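PDB 3JVA: dipeptide Epimerase from Enterococcus faecalis V583, which belongs to the mandelate racemase/muconate lactonizing branch of the enolase superfamily, pairing an N-terminal capping domain with a magnesium-binding barrel domain. Local coordinates for residues G44-G56 and G291-A303. Residues are numbered along the deposited sequence; the frame is centred on the assembly and turned at random.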
ATOM      1  N   GLY B  44      -6.304 -41.559 -29.369  1.00 25.04           N
ATOM      2  CA  GLY B  44      -5.984 -40.143 -29.354  1.00 23.55           C
ATOM      3  C   GLY B  44      -4.480 -39.951 -29.358  1.00 23.24           C
ATOM      4  O   GLY B  44      -3.755 -40.743 -28.757  1.00 22.11           O
ATOM      5  N   TYR B  45      -4.008 -38.903 -30.028  1.00 20.45           N
ATOM      6  CA  TYR B  45      -2.578 -38.636 -30.107  1.00 20.61           C
ATOM      7  C   TYR B  45      -2.165 -37.414 -29.304  1.00 17.81           C
ATOM      8  O   TYR B  45      -2.855 -36.401 -29.299  1.00 19.89           O
ATOM      9  CB  TYR B  45      -2.165 -38.432 -31.564  1.00 23.15           C
ATOM     10  CG  TYR B  45      -2.357 -39.667 -32.412  1.00 25.76           C
ATOM     11  CD1 TYR B  45      -1.373 -40.654 -32.473  1.00 29.50           C
ATOM     12  CD2 TYR B  45      -3.535 -39.863 -33.129  1.00 28.08           C
ATOM     13  CE1 TYR B  45      -1.559 -41.812 -33.234  1.00 30.63           C
ATOM     14  CE2 TYR B  45      -3.733 -41.015 -33.892  1.00 29.89           C
ATOM     15  CZ  TYR B  45      -2.742 -41.981 -33.938  1.00 31.85           C
ATOM     16  OH  TYR B  45      -2.935 -43.111 -34.700  1.00 34.36           O
ATOM     17  N   GLY B  46      -1.024 -37.520 -28.634  1.00 19.73           N
ATOM     18  CA  GLY B  46      -0.524 -36.408 -27.850  1.00 17.67           C
ATOM     19  C   GLY B  46       0.985 -36.345 -27.972  1.00 17.80           C
ATOM     20  O   GLY B  46       1.620 -37.296 -28.425  1.00 19.31           O
ATOM     21  N   GLU B  47       1.565 -35.214 -27.598  1.00 16.65           N
ATOM     22  CA  GLU B  47       3.010 -35.070 -27.672  1.00 16.27           C
ATOM     23  C   GLU B  47       3.540 -34.336 -26.457  1.00 16.99           C
ATOM     24  O   GLU B  47       2.904 -33.419 -25.942  1.00 18.10           O
ATOM     25  CB  GLU B  47       3.423 -34.309 -28.941  1.00 17.48           C
ATOM     26  CG  GLU B  47       4.935 -34.087 -29.051  1.00 20.32           C
ATOM     27  CD  GLU B  47       5.364 -33.508 -30.399  1.00 20.43           C
ATOM     28  OE1 GLU B  47       4.661 -32.615 -30.912  1.00 20.42           O
ATOM     29  OE2 GLU B  47       6.415 -33.937 -30.930  1.00 20.80           O
ATOM     30  N   GLY B  48       4.706 -34.772 -26.003  1.00 18.58           N
ATOM     31  CA  GLY B  48       5.365 -34.146 -24.880  1.00 19.24           C
ATOM     32  C   GLY B  48       6.659 -33.618 -25.464  1.00 18.88           C
ATOM     33  O   GLY B  48       7.555 -34.394 -25.805  1.00 20.03           O
ATOM     34  N   GLY B  49       6.738 -32.301 -25.613  1.00 18.99           N
ATOM     35  CA  GLY B  49       7.929 -31.685 -26.168  1.00 20.73           C
ATOM     36  C   GLY B  49       8.836 -31.176 -25.067  1.00 22.00           C
ATOM     37  O   GLY B  49       8.498 -30.220 -24.366  1.00 21.73           O
ATOM     38  N   PRO B  50       9.999 -31.804 -24.883  1.00 22.45           N
ATOM     39  CA  PRO B  50      10.931 -31.376 -23.841  1.00 23.60           C
ATOM     40  C   PRO B  50      11.610 -30.064 -24.222  1.00 24.96           C
ATOM     41  O   PRO B  50      11.462 -29.577 -25.343  1.00 26.43           O
ATOM     42  CB  PRO B  50      11.907 -32.547 -23.758  1.00 24.74           C
ATOM     43  CG  PRO B  50      11.965 -33.022 -25.183  1.00 25.89           C
ATOM     44  CD  PRO B  50      10.509 -32.989 -25.599  1.00 22.13           C
ATOM     45  N   GLY B  51      12.340 -29.493 -23.275  1.00 22.67           N
ATOM     46  CA  GLY B  51      13.041 -28.242 -23.509  1.00 23.33           C
ATOM     47  C   GLY B  51      13.815 -27.997 -22.235  1.00 21.01           C
ATOM     48  O   GLY B  51      13.420 -27.175 -21.407  1.00 21.39           O
ATOM     49  N   ILE B  52      14.920 -28.717 -22.081  1.00 21.16           N
ATOM     50  CA  ILE B  52      15.729 -28.624 -20.873  1.00 22.19           C
ATOM     51  C   ILE B  52      16.161 -27.203 -20.513  1.00 23.21           C
ATOM     52  O   ILE B  52      16.117 -26.812 -19.345  1.00 21.74           O
ATOM     53  CB  ILE B  52      16.963 -29.557 -20.973  1.00 24.55           C
ATOM     54  CG1 ILE B  52      17.650 -29.663 -19.608  1.00 23.68           C
ATOM     55  CG2 ILE B  52      17.931 -29.045 -22.028  1.00 26.85           C
ATOM     56  CD1 ILE B  52      18.713 -30.747 -19.544  1.00 26.53           C
ATOM     57  N   PHE B  53      16.546 -26.422 -21.513  1.00 23.50           N
ATOM     58  CA  PHE B  53      16.987 -25.050 -21.286  1.00 26.28           C
ATOM     59  C   PHE B  53      15.864 -24.066 -20.950  1.00 26.15           C
ATOM     60  O   PHE B  53      16.135 -22.945 -20.525  1.00 26.31           O
ATOM     61  CB  PHE B  53      17.767 -24.556 -22.507  1.00 29.65           C
ATOM     62  CG  PHE B  53      17.037 -24.737 -23.803  1.00 31.45           C
ATOM     63  CD1 PHE B  53      16.122 -23.787 -24.239  1.00 34.51           C
ATOM     64  CD2 PHE B  53      17.232 -25.880 -24.570  1.00 33.24           C
ATOM     65  CE1 PHE B  53      15.404 -23.976 -25.423  1.00 34.89           C
ATOM     66  CE2 PHE B  53      16.520 -26.079 -25.754  1.00 34.84           C
ATOM     67  CZ  PHE B  53      15.605 -25.126 -26.179  1.00 35.79           C
ATOM     68  N   ILE B  54      14.612 -24.481 -21.135  1.00 25.09           N
ATOM     69  CA  ILE B  54      13.466 -23.621 -20.842  1.00 25.15           C
ATOM     70  C   ILE B  54      12.639 -24.108 -19.660  1.00 24.49           C
ATOM     71  O   ILE B  54      12.359 -23.347 -18.730  1.00 24.38           O
ATOM     72  CB  ILE B  54      12.507 -23.496 -22.052  1.00 28.40           C
ATOM     73  CG1 ILE B  54      13.193 -22.738 -23.190  1.00 30.35           C
ATOM     74  CG2 ILE B  54      11.237 -22.751 -21.636  1.00 26.55           C
ATOM     75  CD1 ILE B  54      12.339 -22.599 -24.433  1.00 35.66           C
ATOM     76  N   THR B  55      12.251 -25.379 -19.692  1.00 24.40           N
ATOM     77  CA  THR B  55      11.433 -25.950 -18.628  1.00 24.55           C
ATOM     78  C   THR B  55      12.171 -26.971 -17.776  1.00 24.73           C
ATOM     79  O   THR B  55      11.673 -27.378 -16.730  1.00 25.11           O
ATOM     80  CB  THR B  55      10.196 -26.655 -19.208  1.00 24.89           C
ATOM     81  OG1 THR B  55      10.625 -27.718 -20.069  1.00 25.32           O
ATOM     82  CG2 THR B  55       9.345 -25.685 -20.001  1.00 26.35           C
ATOM     83  N   GLY B  56      13.347 -27.392 -18.231  1.00 23.17           N
ATOM     84  CA  GLY B  56      14.104 -28.401 -17.511  1.00 22.58           C
ATOM     85  C   GLY B  56      13.637 -29.797 -17.906  1.00 21.44           C
ATOM     86  O   GLY B  56      14.242 -30.798 -17.527  1.00 21.88           O
ATOM     87  N   GLY B 291       2.860 -20.136 -28.511  1.00 19.03           N
ATOM     88  CA  GLY B 291       4.074 -20.512 -29.212  1.00 19.86           C
ATOM     89  C   GLY B 291       4.342 -22.003 -29.195  1.00 19.65           C
ATOM     90  O   GLY B 291       3.431 -22.804 -28.962  1.00 20.52           O
ATOM     91  N   CYS B 292       5.595 -22.380 -29.433  1.00 19.39           N
ATOM     92  CA  CYS B 292       5.975 -23.786 -29.455  1.00 20.63           C
ATOM     93  C   CYS B 292       7.414 -23.983 -29.012  1.00 22.03           C
ATOM     94  O   CYS B 292       8.188 -23.022 -28.920  1.00 21.69           O
ATOM     95  CB  CYS B 292       5.792 -24.363 -30.865  1.00 18.65           C
ATOM     96  SG  CYS B 292       6.783 -23.545 -32.146  1.00 23.12           S
ATOM     97  N   MET B 293       7.763 -25.237 -28.735  1.00 22.44           N
ATOM     98  CA  MET B 293       9.112 -25.595 -28.304  1.00 22.36           C
ATOM     99  C   MET B 293       9.946 -25.946 -29.530  1.00 22.09           C
ATOM    100  O   MET B 293       9.405 -26.275 -30.586  1.00 21.38           O
ATOM    101  CB  MET B 293       9.076 -26.821 -27.383  1.00 22.55           C
ATOM    102  CG  MET B 293       8.105 -26.729 -26.228  1.00 25.95           C
ATOM    103  SD  MET B 293       8.466 -25.358 -25.132  1.00 28.74           S
ATOM    104  CE  MET B 293       9.946 -25.957 -24.344  1.00 27.79           C
ATOM    105  N   ALA B 294      11.264 -25.875 -29.375  1.00 22.60           N
ATOM    106  CA  ALA B 294      12.182 -26.207 -30.454  1.00 23.63           C
ATOM    107  C   ALA B 294      12.086 -27.700 -30.740  1.00 23.63           C
ATOM    108  O   ALA B 294      12.344 -28.149 -31.862  1.00 25.71           O
ATOM    109  CB  ALA B 294      13.617 -25.844 -30.050  1.00 24.22           C
ATOM    110  N   GLU B 295      11.693 -28.468 -29.728  1.00 22.60           N
ATOM    111  CA  GLU B 295      11.600 -29.911 -29.889  1.00 24.74           C
ATOM    112  C   GLU B 295      10.210 -30.543 -29.936  1.00 24.08           C
ATOM    113  O   GLU B 295      10.032 -31.676 -29.487  1.00 27.30           O
ATOM    114  CB  GLU B 295      12.463 -30.613 -28.832  1.00 25.52           C
ATOM    115  CG  GLU B 295      13.933 -30.211 -28.923  1.00 31.60           C
ATOM    116  CD  GLU B 295      14.891 -31.309 -28.495  1.00 36.57           C
ATOM    117  OE1 GLU B 295      14.972 -32.342 -29.203  1.00 36.09           O
ATOM    118  OE2 GLU B 295      15.564 -31.136 -27.457  1.00 35.67           O
ATOM    119  N   GLU B 296       9.217 -29.819 -30.447  1.00 21.55           N
ATOM    120  CA  GLU B 296       7.905 -30.433 -30.595  1.00 21.30           C
ATOM    121  C   GLU B 296       7.615 -30.494 -32.088  1.00 20.17           C
ATOM    122  O   GLU B 296       8.313 -29.865 -32.893  1.00 20.03           O
ATOM    123  CB  GLU B 296       6.800 -29.691 -29.831  1.00 22.62           C
ATOM    124  CG  GLU B 296       6.494 -28.275 -30.229  1.00 22.28           C
ATOM    125  CD  GLU B 296       5.388 -27.712 -29.354  1.00 24.57           C
ATOM    126  OE1 GLU B 296       4.242 -28.207 -29.452  1.00 23.80           O
ATOM    127  OE2 GLU B 296       5.666 -26.798 -28.553  1.00 24.53           O
ATOM    128  N   THR B 297       6.594 -31.246 -32.464  1.00 19.38           N
ATOM    129  CA  THR B 297       6.308 -31.419 -33.872  1.00 17.06           C
ATOM    130  C   THR B 297       4.832 -31.322 -34.236  1.00 19.19           C
ATOM    131  O   THR B 297       4.080 -30.570 -33.624  1.00 19.57           O
ATOM    132  CB  THR B 297       6.898 -32.770 -34.346  1.00 18.61           C
ATOM    133  OG1 THR B 297       6.322 -33.845 -33.587  1.00 21.37           O
ATOM    134  CG2 THR B 297       8.410 -32.789 -34.115  1.00 18.40           C
ATOM    135  N   THR B 298       4.429 -32.094 -35.237  1.00 18.69           N
ATOM    136  CA  THR B 298       3.062 -32.064 -35.735  1.00 19.72           C
ATOM    137  C   THR B 298       1.936 -32.106 -34.705  1.00 21.08           C
ATOM    138  O   THR B 298       1.029 -31.274 -34.742  1.00 21.73           O
ATOM    139  CB  THR B 298       2.845 -33.195 -36.753  1.00 21.02           C
ATOM    140  OG1 THR B 298       3.875 -33.129 -37.750  1.00 21.35           O
ATOM    141  CG2 THR B 298       1.487 -33.057 -37.419  1.00 21.84           C
ATOM    142  N   ILE B 299       1.978 -33.067 -33.791  1.00 20.18           N
ATOM    143  CA  ILE B 299       0.914 -33.171 -32.797  1.00 20.39           C
ATOM    144  C   ILE B 299       0.824 -31.935 -31.895  1.00 19.38           C
ATOM    145  O   ILE B 299      -0.252 -31.360 -31.720  1.00 17.84           O
ATOM    146  CB  ILE B 299       1.100 -34.420 -31.931  1.00 20.60           C
ATOM    147  CG1 ILE B 299       1.054 -35.669 -32.820  1.00 22.86           C
ATOM    148  CG2 ILE B 299       0.007 -34.478 -30.867  1.00 20.14           C
ATOM    149  CD1 ILE B 299       1.462 -36.951 -32.115  1.00 22.75           C
ATOM    150  N   GLY B 300       1.951 -31.530 -31.324  1.00 19.98           N
ATOM    151  CA  GLY B 300       1.947 -30.363 -30.462  1.00 20.70           C
ATOM    152  C   GLY B 300       1.471 -29.114 -31.185  1.00 20.26           C
ATOM    153  O   GLY B 300       0.687 -28.328 -30.648  1.00 18.56           O
ATOM    154  N   ILE B 301       1.941 -28.931 -32.415  1.00 20.47           N
ATOM    155  CA  ILE B 301       1.561 -27.765 -33.194  1.00 19.70           C
ATOM    156  C   ILE B 301       0.075 -27.772 -33.520  1.00 18.90           C
ATOM    157  O   ILE B 301      -0.593 -26.742 -33.429  1.00 18.23           O
ATOM    158  CB  ILE B 301       2.359 -27.690 -34.519  1.00 19.59           C
ATOM    159  CG1 ILE B 301       3.821 -27.332 -34.228  1.00 19.45           C
ATOM    160  CG2 ILE B 301       1.714 -26.683 -35.457  1.00 20.83           C
ATOM    161  CD1 ILE B 301       4.009 -25.939 -33.607  1.00 21.39           C
ATOM    162  N   THR B 302      -0.441 -28.934 -33.899  1.00 18.81           N
ATOM    163  CA  THR B 302      -1.847 -29.043 -34.258  1.00 18.65           C
ATOM    164  C   THR B 302      -2.756 -28.745 -33.071  1.00 19.34           C
ATOM    165  O   THR B 302      -3.746 -28.019 -33.205  1.00 18.35           O
ATOM    166  CB  THR B 302      -2.141 -30.441 -34.839  1.00 20.30           C
ATOM    167  OG1 THR B 302      -1.293 -30.650 -35.977  1.00 19.46           O
ATOM    168  CG2 THR B 302      -3.600 -30.548 -35.284  1.00 18.20           C
ATOM    169  N   ALA B 303      -2.410 -29.283 -31.906  1.00 19.71           N
ATOM    170  CA  ALA B 303      -3.208 -29.042 -30.714  1.00 20.56           C
ATOM    171  C   ALA B 303      -3.243 -27.539 -30.440  1.00 19.62           C
ATOM    172  O   ALA B 303      -4.305 -26.961 -30.215  1.00 19.57           O
ATOM    173  CB  ALA B 303      -2.611 -29.791 -29.518  1.00 20.19           C
TER
HETATM  174  O   HOH W   1      12.589 -27.677 -26.971  1.00 23.20           O
HETATM  175  O   HOH W   2      15.466 -30.416 -24.371  1.00 34.61           O
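Tyr45 meets Ile299 through its base: its CB lies 4.0 Å from Ile299 CD1, while the ring leads away from helix 298-303. Gly46, lacking a side chain, offers bare backbone to Ile299 CG2, 3.6 Å from Gly46 C. Glu47 sends a straight chain to the start of the helix, with CG anti to the backbone N (chi1 178°). Its OE1 accepts two amide hydrogens, from Thr297 N at 2.8 Å on the syn side and from Gly300 N at 2.9 Å on the anti side. OE2 takes the Thr297 hydroxyl, 2.7 Å from OG1, and is also bonded to Ser31 on the adjoining strand 29-38. A carboxylate suits this place because it accepts several donors at once, and the amides starting the helix, with no carbonyl partner in a preceding turn, probably favour its negative charge. Gly300 fits because a CB would need the space of Glu47 OE1 and Glu296 OE1.

Strand 44-48 is the edge strand, within this chain, of the antiparallel sheet in the N-terminal capping domain, whereas helix 298-303 and the loop before it follow barrel strand 287-290; the contact therefore joins the two domains characteristic of the enolase superfamily.

Beyond the strand, Gly49, its CA 4.6 Å from Glu296 CA, fits where a CB would crowd Glu296 CB. Pro50 lies beside Glu295, and a water accepts weakly from Glu295 N and donates to Pro50 O. A second water links Ile52 N with Glu295 OE2, while Glu295 OE1 accepts from Asp30 N. Phe53 receives Ala294 CB at its ring edge. The unbranched thioether of Met293, bent at chi2 and chi3, brings CE to 3.9 Å from Gly51 CA and 4.1 Å from Ile54 CD1; Ile54 also borders a bound glycerol, with the magnesium ion farther off.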